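Local structure of pumilio homology domain family member 4 (Saccharomyces cerevisiae, 3BWT) at residues K251-A256 against N285-T290; P261-I266 against D300-R305; R235-S240 against Q276-D281; Y207-I212 against H226-L231. The protein binds mRNA through its Pumilio homology domain, the part present here, which is built from eight helical Pumilio repeats. One frame throughout, in Å; residues are numbered along the deposited sequence.

Contact 1: residues K251-A256 against N285-T290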
# COMPACT_ATOMS: atom_id res chain seq x y z
N LYS A 251 2.26 -16.97 -5.93
CA LYS A 251 3.12 -15.85 -6.29
C LYS A 251 4.46 -16.38 -6.78
O LYS A 251 4.98 -15.93 -7.80
CB LYS A 251 3.32 -14.93 -5.09
CG LYS A 251 4.22 -13.76 -5.40
CD LYS A 251 3.70 -13.01 -6.60
CE LYS A 251 4.58 -11.84 -6.93
NZ LYS A 251 3.90 -10.91 -7.87
N ILE A 252 5.01 -17.34 -6.04
CA ILE A 252 6.25 -18.01 -6.41
C ILE A 252 6.10 -18.84 -7.69
O ILE A 252 6.96 -18.80 -8.57
CB ILE A 252 6.74 -18.91 -5.26
CG1 ILE A 252 7.21 -18.07 -4.08
CG2 ILE A 252 7.86 -19.81 -5.74
CD1 ILE A 252 7.15 -18.79 -2.75
N LEU A 253 5.00 -19.57 -7.81
CA LEU A 253 4.73 -20.34 -9.02
C LEU A 253 4.67 -19.44 -10.25
O LEU A 253 4.89 -19.89 -11.37
CB LEU A 253 3.42 -21.13 -8.92
CG LEU A 253 3.43 -22.36 -8.02
CD1 LEU A 253 2.09 -23.06 -8.07
CD2 LEU A 253 4.56 -23.31 -8.43
N LYS A 254 4.37 -18.16 -10.03
CA LYS A 254 4.24 -17.20 -11.12
C LYS A 254 5.48 -16.32 -11.27
O LYS A 254 5.50 -15.39 -12.07
CB LYS A 254 2.97 -16.35 -10.95
CG LYS A 254 1.67 -17.10 -11.22
CD LYS A 254 0.46 -16.19 -11.07
CE LYS A 254 -0.82 -16.88 -11.53
NZ LYS A 254 -1.99 -15.95 -11.61
N THR A 255 6.51 -16.62 -10.48
CA THR A 255 7.78 -15.93 -10.63
C THR A 255 8.79 -16.82 -11.35
O THR A 255 9.40 -17.70 -10.74
CB THR A 255 8.33 -15.49 -9.28
OG1 THR A 255 7.33 -14.70 -8.62
CG2 THR A 255 9.62 -14.68 -9.44
N ALA A 256 8.96 -16.57 -12.65
CA ALA A 256 9.67 -17.51 -13.53
C ALA A 256 10.91 -18.18 -12.93
O ALA A 256 11.04 -19.40 -13.05
CB ALA A 256 10.00 -16.85 -14.85
N ASN A 285 -6.64 -26.36 -5.18
CA ASN A 285 -7.11 -26.58 -6.54
C ASN A 285 -6.53 -25.54 -7.49
O ASN A 285 -5.89 -25.88 -8.48
CB ASN A 285 -8.63 -26.56 -6.60
CG ASN A 285 -9.16 -27.09 -7.93
OD1 ASN A 285 -9.52 -28.26 -8.04
ND2 ASN A 285 -9.20 -26.22 -8.94
N TYR A 286 -6.77 -24.26 -7.18
CA TYR A 286 -6.26 -23.15 -8.00
C TYR A 286 -4.75 -23.17 -8.14
O TYR A 286 -4.22 -22.84 -9.19
CB TYR A 286 -6.66 -21.80 -7.40
CG TYR A 286 -8.14 -21.58 -7.36
CD1 TYR A 286 -8.82 -21.15 -8.49
CD2 TYR A 286 -8.86 -21.80 -6.19
CE1 TYR A 286 -10.19 -20.95 -8.46
CE2 TYR A 286 -10.23 -21.59 -6.15
CZ TYR A 286 -10.89 -21.17 -7.29
OH TYR A 286 -12.25 -20.97 -7.26
N VAL A 287 -4.08 -23.50 -7.04
CA VAL A 287 -2.63 -23.64 -7.01
C VAL A 287 -2.21 -24.78 -7.94
O VAL A 287 -1.22 -24.68 -8.66
CB VAL A 287 -2.16 -23.96 -5.60
CG1 VAL A 287 -0.66 -24.23 -5.57
CG2 VAL A 287 -2.54 -22.83 -4.66
N LEU A 288 -2.96 -25.86 -7.89
CA LEU A 288 -2.72 -27.00 -8.77
C LEU A 288 -2.86 -26.57 -10.22
O LEU A 288 -2.08 -26.97 -11.07
CB LEU A 288 -3.71 -28.13 -8.47
CG LEU A 288 -3.46 -29.38 -9.31
CD1 LEU A 288 -1.96 -29.68 -9.33
CD2 LEU A 288 -4.26 -30.58 -8.79
N GLN A 289 -3.88 -25.75 -10.48
CA GLN A 289 -4.15 -25.30 -11.84
C GLN A 289 -3.06 -24.35 -12.29
O GLN A 289 -2.69 -24.32 -13.46
CB GLN A 289 -5.50 -24.61 -11.92
CG GLN A 289 -5.86 -24.19 -13.33
CD GLN A 289 -7.23 -23.56 -13.42
OE1 GLN A 289 -7.92 -23.43 -12.41
NE2 GLN A 289 -7.63 -23.16 -14.62
N THR A 290 -2.54 -23.57 -11.36
CA THR A 290 -1.41 -22.71 -11.66
C THR A 290 -0.20 -23.56 -12.02
O THR A 290 0.51 -23.25 -12.97
CB THR A 290 -1.07 -21.79 -10.49
OG1 THR A 290 -2.05 -20.75 -10.43
CG2 THR A 290 0.29 -21.16 -10.69

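Contact 2: residues P261-I266 against D300-R305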
# COMPACT_ATOMS: atom_id res chain seq x y z
N PRO A 261 11.61 -24.95 -8.99
CA PRO A 261 11.89 -25.55 -7.68
C PRO A 261 10.61 -25.85 -6.89
O PRO A 261 10.49 -26.91 -6.26
CB PRO A 261 12.70 -24.47 -6.97
CG PRO A 261 13.40 -23.77 -8.08
CD PRO A 261 12.46 -23.78 -9.25
N MET A 262 9.66 -24.91 -6.92
CA MET A 262 8.40 -25.08 -6.19
C MET A 262 7.56 -26.19 -6.79
O MET A 262 7.04 -27.04 -6.07
CB MET A 262 7.60 -23.76 -6.17
CG MET A 262 6.32 -23.82 -5.33
SD MET A 262 6.56 -24.16 -3.56
CE MET A 262 7.39 -22.66 -3.04
N ILE A 263 7.41 -26.17 -8.11
CA ILE A 263 6.68 -27.21 -8.82
C ILE A 263 7.30 -28.56 -8.51
O ILE A 263 6.60 -29.56 -8.34
CB ILE A 263 6.70 -26.96 -10.34
CG1 ILE A 263 5.90 -25.69 -10.67
CG2 ILE A 263 6.14 -28.16 -11.10
CD1 ILE A 263 5.91 -25.31 -12.13
N LEU A 264 8.62 -28.58 -8.42
CA LEU A 264 9.37 -29.78 -8.08
C LEU A 264 9.04 -30.31 -6.70
O LEU A 264 8.85 -31.52 -6.52
CB LEU A 264 10.87 -29.50 -8.15
CG LEU A 264 11.56 -29.99 -9.42
CD1 LEU A 264 12.99 -29.48 -9.45
CD2 LEU A 264 11.51 -31.51 -9.46
N GLU A 265 9.00 -29.42 -5.72
CA GLU A 265 8.65 -29.79 -4.35
C GLU A 265 7.27 -30.42 -4.32
O GLU A 265 7.07 -31.49 -3.73
CB GLU A 265 8.67 -28.57 -3.45
CG GLU A 265 8.63 -28.91 -1.97
CD GLU A 265 9.90 -29.56 -1.51
OE1 GLU A 265 10.90 -29.50 -2.25
OE2 GLU A 265 9.91 -30.14 -0.40
N ILE A 266 6.32 -29.75 -4.95
CA ILE A 266 4.96 -30.27 -5.08
C ILE A 266 4.95 -31.66 -5.72
O ILE A 266 4.24 -32.55 -5.27
CB ILE A 266 4.06 -29.27 -5.85
CG1 ILE A 266 3.82 -28.02 -4.99
CG2 ILE A 266 2.76 -29.92 -6.27
CD1 ILE A 266 3.10 -26.91 -5.69
N ASP A 300 8.11 -28.95 -20.30
CA ASP A 300 7.34 -30.11 -20.75
C ASP A 300 7.55 -31.34 -19.86
O ASP A 300 6.63 -32.13 -19.65
CB ASP A 300 7.70 -30.44 -22.19
CG ASP A 300 7.62 -29.22 -23.09
OD1 ASP A 300 6.51 -28.67 -23.26
OD2 ASP A 300 8.68 -28.80 -23.61
N TYR A 301 8.77 -31.50 -19.35
CA TYR A 301 9.06 -32.64 -18.51
C TYR A 301 8.27 -32.57 -17.21
O TYR A 301 7.81 -33.58 -16.69
CB TYR A 301 10.56 -32.74 -18.23
CG TYR A 301 10.87 -33.44 -16.93
CD1 TYR A 301 11.05 -32.72 -15.76
CD2 TYR A 301 10.96 -34.84 -16.86
CE1 TYR A 301 11.33 -33.34 -14.57
CE2 TYR A 301 11.23 -35.47 -15.66
CZ TYR A 301 11.42 -34.71 -14.52
OH TYR A 301 11.70 -35.30 -13.32
N LEU A 302 8.11 -31.36 -16.68
CA LEU A 302 7.37 -31.17 -15.44
C LEU A 302 5.86 -31.27 -15.68
O LEU A 302 5.14 -31.85 -14.88
CB LEU A 302 7.74 -29.83 -14.78
CG LEU A 302 9.13 -29.74 -14.13
CD1 LEU A 302 9.44 -28.32 -13.65
CD2 LEU A 302 9.27 -30.73 -12.98
N TYR A 303 5.40 -30.70 -16.79
CA TYR A 303 3.98 -30.71 -17.14
C TYR A 303 3.45 -32.13 -17.33
O TYR A 303 2.41 -32.51 -16.79
CB TYR A 303 3.74 -29.89 -18.40
CG TYR A 303 2.33 -29.98 -18.93
CD1 TYR A 303 1.29 -29.27 -18.33
CD2 TYR A 303 2.02 -30.78 -20.03
CE1 TYR A 303 -0.01 -29.34 -18.81
CE2 TYR A 303 0.73 -30.86 -20.52
CZ TYR A 303 -0.29 -30.14 -19.91
OH TYR A 303 -1.57 -30.22 -20.40
N LYS A 304 4.17 -32.91 -18.13
CA LYS A 304 3.82 -34.30 -18.36
C LYS A 304 3.89 -35.07 -17.06
O LYS A 304 3.07 -35.95 -16.80
CB LYS A 304 4.75 -34.91 -19.42
CG LYS A 304 4.55 -34.32 -20.82
CD LYS A 304 3.06 -34.18 -21.14
CE LYS A 304 2.81 -33.74 -22.57
NZ LYS A 304 1.34 -33.63 -22.86
N ARG A 305 4.87 -34.72 -16.22
CA ARG A 305 4.99 -35.37 -14.93
C ARG A 305 3.78 -35.08 -14.02
O ARG A 305 3.21 -36.00 -13.42
CB ARG A 305 6.31 -34.99 -14.25
CG ARG A 305 6.50 -35.70 -12.94
CD ARG A 305 7.84 -35.40 -12.30
NE ARG A 305 8.00 -36.08 -11.02
CZ ARG A 305 9.07 -35.98 -10.24
NH1 ARG A 305 10.12 -35.25 -10.62
NH2 ARG A 305 9.12 -36.64 -9.10

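Contact 3: residues R235-S240 against Q276-D281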
# COMPACT_ATOMS: atom_id res chain seq x y z
N ARG A 235 7.18 -26.54 2.81
CA ARG A 235 5.81 -26.62 3.29
C ARG A 235 4.86 -26.37 2.13
O ARG A 235 3.69 -26.03 2.32
CB ARG A 235 5.58 -25.60 4.42
CG ARG A 235 6.73 -25.54 5.42
CD ARG A 235 6.30 -25.15 6.83
NE ARG A 235 6.23 -23.70 7.02
CZ ARG A 235 5.15 -23.05 7.43
NH1 ARG A 235 4.04 -23.73 7.71
NH2 ARG A 235 5.19 -21.73 7.58
N ALA A 236 5.38 -26.57 0.93
CA ALA A 236 4.67 -26.23 -0.30
C ALA A 236 3.22 -26.71 -0.29
O ALA A 236 2.31 -25.94 -0.62
CB ALA A 236 5.41 -26.79 -1.51
N ILE A 237 3.01 -27.97 0.07
CA ILE A 237 1.66 -28.52 0.11
C ILE A 237 0.86 -27.90 1.23
O ILE A 237 -0.28 -27.48 1.02
CB ILE A 237 1.67 -30.05 0.34
CG1 ILE A 237 2.40 -30.76 -0.81
CG2 ILE A 237 0.24 -30.55 0.48
CD1 ILE A 237 1.63 -30.75 -2.12
N GLU A 238 1.44 -27.86 2.42
CA GLU A 238 0.74 -27.35 3.59
C GLU A 238 0.21 -25.94 3.34
O GLU A 238 -0.93 -25.63 3.66
CB GLU A 238 1.67 -27.37 4.80
CG GLU A 238 1.03 -26.93 6.09
CD GLU A 238 2.05 -26.33 7.05
OE1 GLU A 238 3.27 -26.54 6.85
OE2 GLU A 238 1.63 -25.63 8.00
N LEU A 239 1.05 -25.09 2.74
CA LEU A 239 0.68 -23.72 2.44
C LEU A 239 -0.21 -23.63 1.21
O LEU A 239 -0.92 -22.64 1.01
CB LEU A 239 1.93 -22.88 2.21
CG LEU A 239 2.92 -22.83 3.38
CD1 LEU A 239 4.24 -22.23 2.94
CD2 LEU A 239 2.33 -22.05 4.55
N SER A 240 -0.16 -24.65 0.36
CA SER A 240 -0.97 -24.65 -0.85
C SER A 240 -2.46 -24.82 -0.55
O SER A 240 -3.32 -24.50 -1.37
CB SER A 240 -0.51 -25.73 -1.83
OG SER A 240 0.61 -25.30 -2.56
N GLN A 276 -3.37 -34.99 -4.78
CA GLN A 276 -4.78 -35.30 -4.59
C GLN A 276 -5.39 -34.34 -3.57
O GLN A 276 -6.56 -33.96 -3.66
CB GLN A 276 -4.97 -36.74 -4.14
CG GLN A 276 -6.41 -37.24 -4.29
CD GLN A 276 -6.71 -38.46 -3.44
OE1 GLN A 276 -7.78 -39.06 -3.56
NE2 GLN A 276 -5.78 -38.82 -2.56
N SER A 277 -4.58 -33.97 -2.59
CA SER A 277 -4.99 -32.98 -1.61
C SER A 277 -5.27 -31.64 -2.30
O SER A 277 -6.29 -31.00 -2.02
CB SER A 277 -3.93 -32.83 -0.52
OG SER A 277 -3.81 -34.04 0.21
N LEU A 278 -4.38 -31.23 -3.19
CA LEU A 278 -4.59 -30.00 -3.95
C LEU A 278 -5.83 -30.09 -4.82
O LEU A 278 -6.71 -29.23 -4.76
CB LEU A 278 -3.38 -29.68 -4.81
CG LEU A 278 -2.25 -28.82 -4.24
CD1 LEU A 278 -1.95 -29.19 -2.81
CD2 LEU A 278 -1.03 -28.98 -5.11
N LEU A 279 -5.90 -31.12 -5.66
CA LEU A 279 -7.05 -31.31 -6.53
C LEU A 279 -8.35 -31.13 -5.76
O LEU A 279 -9.34 -30.65 -6.32
CB LEU A 279 -7.02 -32.70 -7.15
CG LEU A 279 -8.28 -33.10 -7.94
CD1 LEU A 279 -8.50 -32.13 -9.09
CD2 LEU A 279 -8.17 -34.52 -8.46
N ASN A 280 -8.34 -31.49 -4.48
CA ASN A 280 -9.57 -31.61 -3.70
C ASN A 280 -9.81 -30.50 -2.69
O ASN A 280 -10.77 -30.53 -1.92
CB ASN A 280 -9.64 -32.97 -3.02
CG ASN A 280 -10.34 -34.01 -3.87
OD1 ASN A 280 -11.51 -33.85 -4.23
ND2 ASN A 280 -9.62 -35.08 -4.20
N ASP A 281 -8.94 -29.50 -2.71
CA ASP A 281 -9.01 -28.43 -1.75
C ASP A 281 -9.61 -27.16 -2.34
O ASP A 281 -9.40 -26.84 -3.52
CB ASP A 281 -7.63 -28.15 -1.17
CG ASP A 281 -7.68 -27.18 -0.03
OD1 ASP A 281 -8.00 -27.61 1.09
OD2 ASP A 281 -7.40 -25.98 -0.26

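Contact 4: residues Y207-I212 against H226-L231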
# COMPACT_ATOMS: atom_id res chain seq x y z
N TYR A 207 0.37 -10.48 1.78
CA TYR A 207 0.57 -9.53 0.69
C TYR A 207 1.93 -8.85 0.74
O TYR A 207 2.53 -8.56 -0.30
CB TYR A 207 -0.55 -8.50 0.63
CG TYR A 207 -1.86 -9.08 0.16
CD1 TYR A 207 -2.03 -9.49 -1.16
CD2 TYR A 207 -2.93 -9.22 1.03
CE1 TYR A 207 -3.23 -10.02 -1.59
CE2 TYR A 207 -4.14 -9.76 0.60
CZ TYR A 207 -4.28 -10.16 -0.71
OH TYR A 207 -5.47 -10.70 -1.13
N VAL A 208 2.42 -8.59 1.95
CA VAL A 208 3.77 -8.05 2.12
C VAL A 208 4.82 -9.05 1.61
O VAL A 208 5.76 -8.68 0.93
CB VAL A 208 4.06 -7.72 3.61
CG1 VAL A 208 5.52 -7.35 3.81
CG2 VAL A 208 3.15 -6.59 4.11
N VAL A 209 4.65 -10.32 1.94
CA VAL A 209 5.58 -11.34 1.50
C VAL A 209 5.58 -11.43 -0.03
O VAL A 209 6.63 -11.62 -0.65
CB VAL A 209 5.23 -12.70 2.12
CG1 VAL A 209 6.19 -13.77 1.65
CG2 VAL A 209 5.26 -12.59 3.63
N GLN A 210 4.41 -11.29 -0.64
CA GLN A 210 4.32 -11.29 -2.09
C GLN A 210 4.97 -10.06 -2.69
O GLN A 210 5.58 -10.12 -3.76
CB GLN A 210 2.86 -11.30 -2.53
CG GLN A 210 2.05 -12.52 -2.13
CD GLN A 210 0.69 -12.51 -2.81
OE1 GLN A 210 0.60 -12.50 -4.03
NE2 GLN A 210 -0.38 -12.46 -2.02
N TYR A 211 4.83 -8.93 -2.02
CA TYR A 211 5.27 -7.68 -2.60
C TYR A 211 6.79 -7.63 -2.72
O TYR A 211 7.34 -7.04 -3.65
CB TYR A 211 4.74 -6.49 -1.80
CG TYR A 211 4.66 -5.23 -2.62
CD1 TYR A 211 3.88 -5.17 -3.77
CD2 TYR A 211 5.39 -4.10 -2.26
CE1 TYR A 211 3.82 -4.03 -4.53
CE2 TYR A 211 5.33 -2.95 -3.02
CZ TYR A 211 4.55 -2.92 -4.15
OH TYR A 211 4.50 -1.77 -4.91
N ILE A 212 7.47 -8.26 -1.77
CA ILE A 212 8.92 -8.34 -1.81
C ILE A 212 9.34 -8.98 -3.11
O ILE A 212 10.25 -8.51 -3.78
CB ILE A 212 9.46 -9.19 -0.65
CG1 ILE A 212 9.18 -8.49 0.68
CG2 ILE A 212 10.96 -9.49 -0.85
CD1 ILE A 212 9.51 -9.33 1.89
N HIS A 226 14.78 -15.45 -3.08
CA HIS A 226 15.41 -16.75 -2.87
C HIS A 226 15.35 -17.16 -1.41
O HIS A 226 15.13 -18.34 -1.10
CB HIS A 226 16.86 -16.74 -3.38
CG HIS A 226 16.97 -16.69 -4.87
ND1 HIS A 226 17.61 -15.66 -5.53
CD2 HIS A 226 16.53 -17.54 -5.83
CE1 HIS A 226 17.56 -15.89 -6.84
NE2 HIS A 226 16.90 -17.01 -7.04
N LYS A 227 15.54 -16.21 -0.50
CA LYS A 227 15.52 -16.54 0.92
C LYS A 227 14.12 -16.95 1.40
O LYS A 227 13.97 -17.84 2.25
CB LYS A 227 16.09 -15.38 1.74
CG LYS A 227 17.58 -15.15 1.51
CD LYS A 227 18.10 -13.99 2.36
CE LYS A 227 19.59 -13.72 2.14
NZ LYS A 227 20.11 -12.60 2.95
N ILE A 228 13.09 -16.31 0.85
CA ILE A 228 11.70 -16.68 1.14
C ILE A 228 11.41 -18.08 0.62
O ILE A 228 10.92 -18.93 1.36
CB ILE A 228 10.71 -15.72 0.46
CG1 ILE A 228 10.80 -14.32 1.07
CG2 ILE A 228 9.29 -16.26 0.59
CD1 ILE A 228 10.04 -13.30 0.28
N VAL A 229 11.69 -18.31 -0.65
CA VAL A 229 11.45 -19.61 -1.25
C VAL A 229 12.11 -20.70 -0.41
O VAL A 229 11.49 -21.72 -0.10
CB VAL A 229 11.95 -19.68 -2.69
CG1 VAL A 229 11.79 -21.09 -3.23
CG2 VAL A 229 11.18 -18.70 -3.55
N HIS A 230 13.36 -20.47 -0.03
CA HIS A 230 14.08 -21.42 0.80
C HIS A 230 13.36 -21.78 2.10
O HIS A 230 13.44 -22.90 2.57
CB HIS A 230 15.49 -20.91 1.11
CG HIS A 230 16.25 -21.80 2.05
ND1 HIS A 230 16.82 -22.99 1.65
CD2 HIS A 230 16.51 -21.68 3.37
CE1 HIS A 230 17.41 -23.57 2.68
NE2 HIS A 230 17.23 -22.80 3.74
N LEU A 231 12.65 -20.81 2.68
CA LEU A 231 11.96 -21.05 3.96
C LEU A 231 10.59 -21.70 3.80
O LEU A 231 10.18 -22.48 4.66
CB LEU A 231 11.83 -19.74 4.76
CG LEU A 231 13.11 -19.22 5.42
CD1 LEU A 231 12.99 -17.76 5.82
CD2 LEU A 231 13.45 -20.08 6.62

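Contact 1: residues K251-A256 against N285-T290
Leu253, in the last turn of helix 245-253, and Thr290, in helix 284-298, bring their CA atoms to 7.1 Å, and at Lys254 the first chain leaves its helix. Two methyl groups carry most of the contact. Thr290 CG2 reaches across the root of the leucine, 3.6 Å from Leu253 CB, and also lies 3.7 Å from Leu253 CD1. That CD1 continues along helix 284-298 to Val287 and rests 3.9 Å from Val287 CG1, close to the valine carbonyl. The threonine torsion (chi1 -75°) turns CG2 anti to the backbone N and toward the leucine, and gives OG1 two weak alternatives as hydrogen-bond acceptors, Tyr286 O and Glu250 OE2. Here Pumilio repeats 7 and 8 meet, side by side in the curved superhelical stack of a PUF domain, with helix 256-279 covering the leucine through Met262 and Ile263. Lys254 passes at the exposed margin, its CE 4.2 Å from Thr290 OG1. Behind Leu253 the helix end is closed by Thr255, whose OG1 hydrogen-bonds back to Lys251 O at 2.8 Å, the donor tilted 33° from the carbonyl plane.

Contact 2: residues P261-I266 against D300-R305
Ile263 CG1 (chi1 -66°) and Leu302 CG (chi1 -73°) both stand anti to the carbonyl carbon of their own residue, and the Ile263 CG2 methyl is thereby turned out toward Leu302. It meets Leu302 CD1 at 4.2 Å. The other leucine methyl takes a second partner: Leu302 CD2 lies 4.2 Å from Leu264 CD2, so the fork of Leu302 is applied to two successive residues of the facing helix. Arg305, one turn beyond Leu302, is extended from CG to NE and crosses Leu264 at about a right angle, with NH1 4.2 Å from Leu264 CD2; the methyl approaches the guanidinium obliquely. The contact joins Pumilio repeat 7, which holds residues 261-266, to repeat 8, which holds residues 300-305: helix 256-279 and helix 300-310 run in nearly the same direction, their segments here 28° apart, with axes 11.1 Å from each other at closest approach. At this separation the two segments meet only through side-chain ends, methyl against methyl or methyl against guanidinium. Toward the margin the guanidinium finds weak polar partners, Tyr301 OH at 3.1 Å from Arg305 NH1 and Asn268 OD1 for its NH2. Inward, Ile263 also packs on Ile294 of helix 284-298. On the far side of helix 300-310, Tyr303 stacks edge-to-face with His296, and its OH hydrogen-bonds to Met330 O.

Contact 3: residues R235-S240 against Q276-D281
Leu278 CD1 is the hub of this contact, a single methyl received by two residues one turn apart on helix 236-240. It lies 3.9 Å from Ser240 CB and 4.0 Å from Ile237 CD1, with Ile237 CG2 only slightly farther away at 4.2 Å. The leucine and isoleucine side chains pass each other at a slant, and the serine offers its CB methylene to the methyl, its hydroxyl being engaged elsewhere. Ser240 OG hydrogen-bonds to Ala236 O at 2.7 Å, back along its own helix; chi1 of -81° sets OG beside the backbone N, where it can reach that carbonyl, and the bond arrives 34° out of the carbonyl plane. This gives a buried hydroxyl a partner inside its own helix. Farther out, helix 236-240 begins after Arg235, at its N-cap position, whose NH1 makes a salt bridge of 3.0 Å to Glu238 OE1; the carboxylate oxygen lies near the guanidinium plane but is met from above its own plane. The second segment leaves its helix at Asn280, and Asp281, whose CB points toward the first segment, turns its carboxylate to the next helix: OD2 accepts hydrogen bonds from Tyr283 N and Gly284 N and so caps the start of helix 284-298. The contact joins the short helix 236-240, in Pumilio repeat 7, to the end of helix 256-279, which there lies in repeat 8. Val287 and Leu288 of helix 284-298 pack on Ser240 and Leu278, Ile249 of helix 245-253 supports Ser240, and Ile266 backs Leu278 from within helix 256-279.

Contact 4: residues Y207-I212 against H226-L231
Ile212, which faces Ile228 across this contact, is held in helix 205-219 by a bond from its N to Val208 O (3.2 Å), an oxygen that Tyr211 N also reaches, weakly, at 3.1 Å. The doubly engaged carbonyl belongs to the turn that presents Val209 and Ile212, three residues apart, on one face. Ile228 enters between them from helix 224-232. Its CD1 comes 4.1 Å from Ile212 CG2 and lies 3.9 Å from Val209 O, over the backbone of the facing helix, while its CG2 branch meets Val209 CG1 at 4.1 Å. The end of the longer arm, CD1, thus touches both Ile212 and Val209, and the shorter arm, CG2, adds a second touch on the valine. A chi1 of -67° sets this CG2 anti to the backbone N of Ile228 and leaves CG1 beside that nitrogen. Val209 has its own CG1 anti to the backbone N (chi1 179°), and from there it touches both branches of Ile228. All three touching residues are buried and apolar, so this is hydrophobic core inside Pumilio repeat 6, between two helices consecutive in the chain. Helix 182-193 adds Leu193 against Ile228, and helix 169-179 supports Ile212 through Leu177. On the side of repeat 7, helix 245-253 packs Val248 on Val209 and Ile252 on Val229, while Val258 of helix 256-279 also reaches Val229.

The four contacts follow the stack of repeats toward its C-terminal end: the touching residues of contact 4 lie in repeat 6, and contacts 1, 2 and 3 join repeats 7 and 8. Contacts 1 and 2 have centres about 11 Å apart and share a core, with Leu253 CD2 3.5 Å from Ile263 CG1. Contact 3 lies about 12 Å from contact 1, centre to centre, and meets it where Val287 packs on Ser240; Ala236, 3.5 Å by its CB from Met262 SD, ties it to contact 2. Contact 4, centred about 14 Å from contact 1, touches it where Lys251 CE lies 3.7 Å from Gln210 O. Such packing within and between repeats builds the curved scaffold whose concave face binds RNA in PUF proteins.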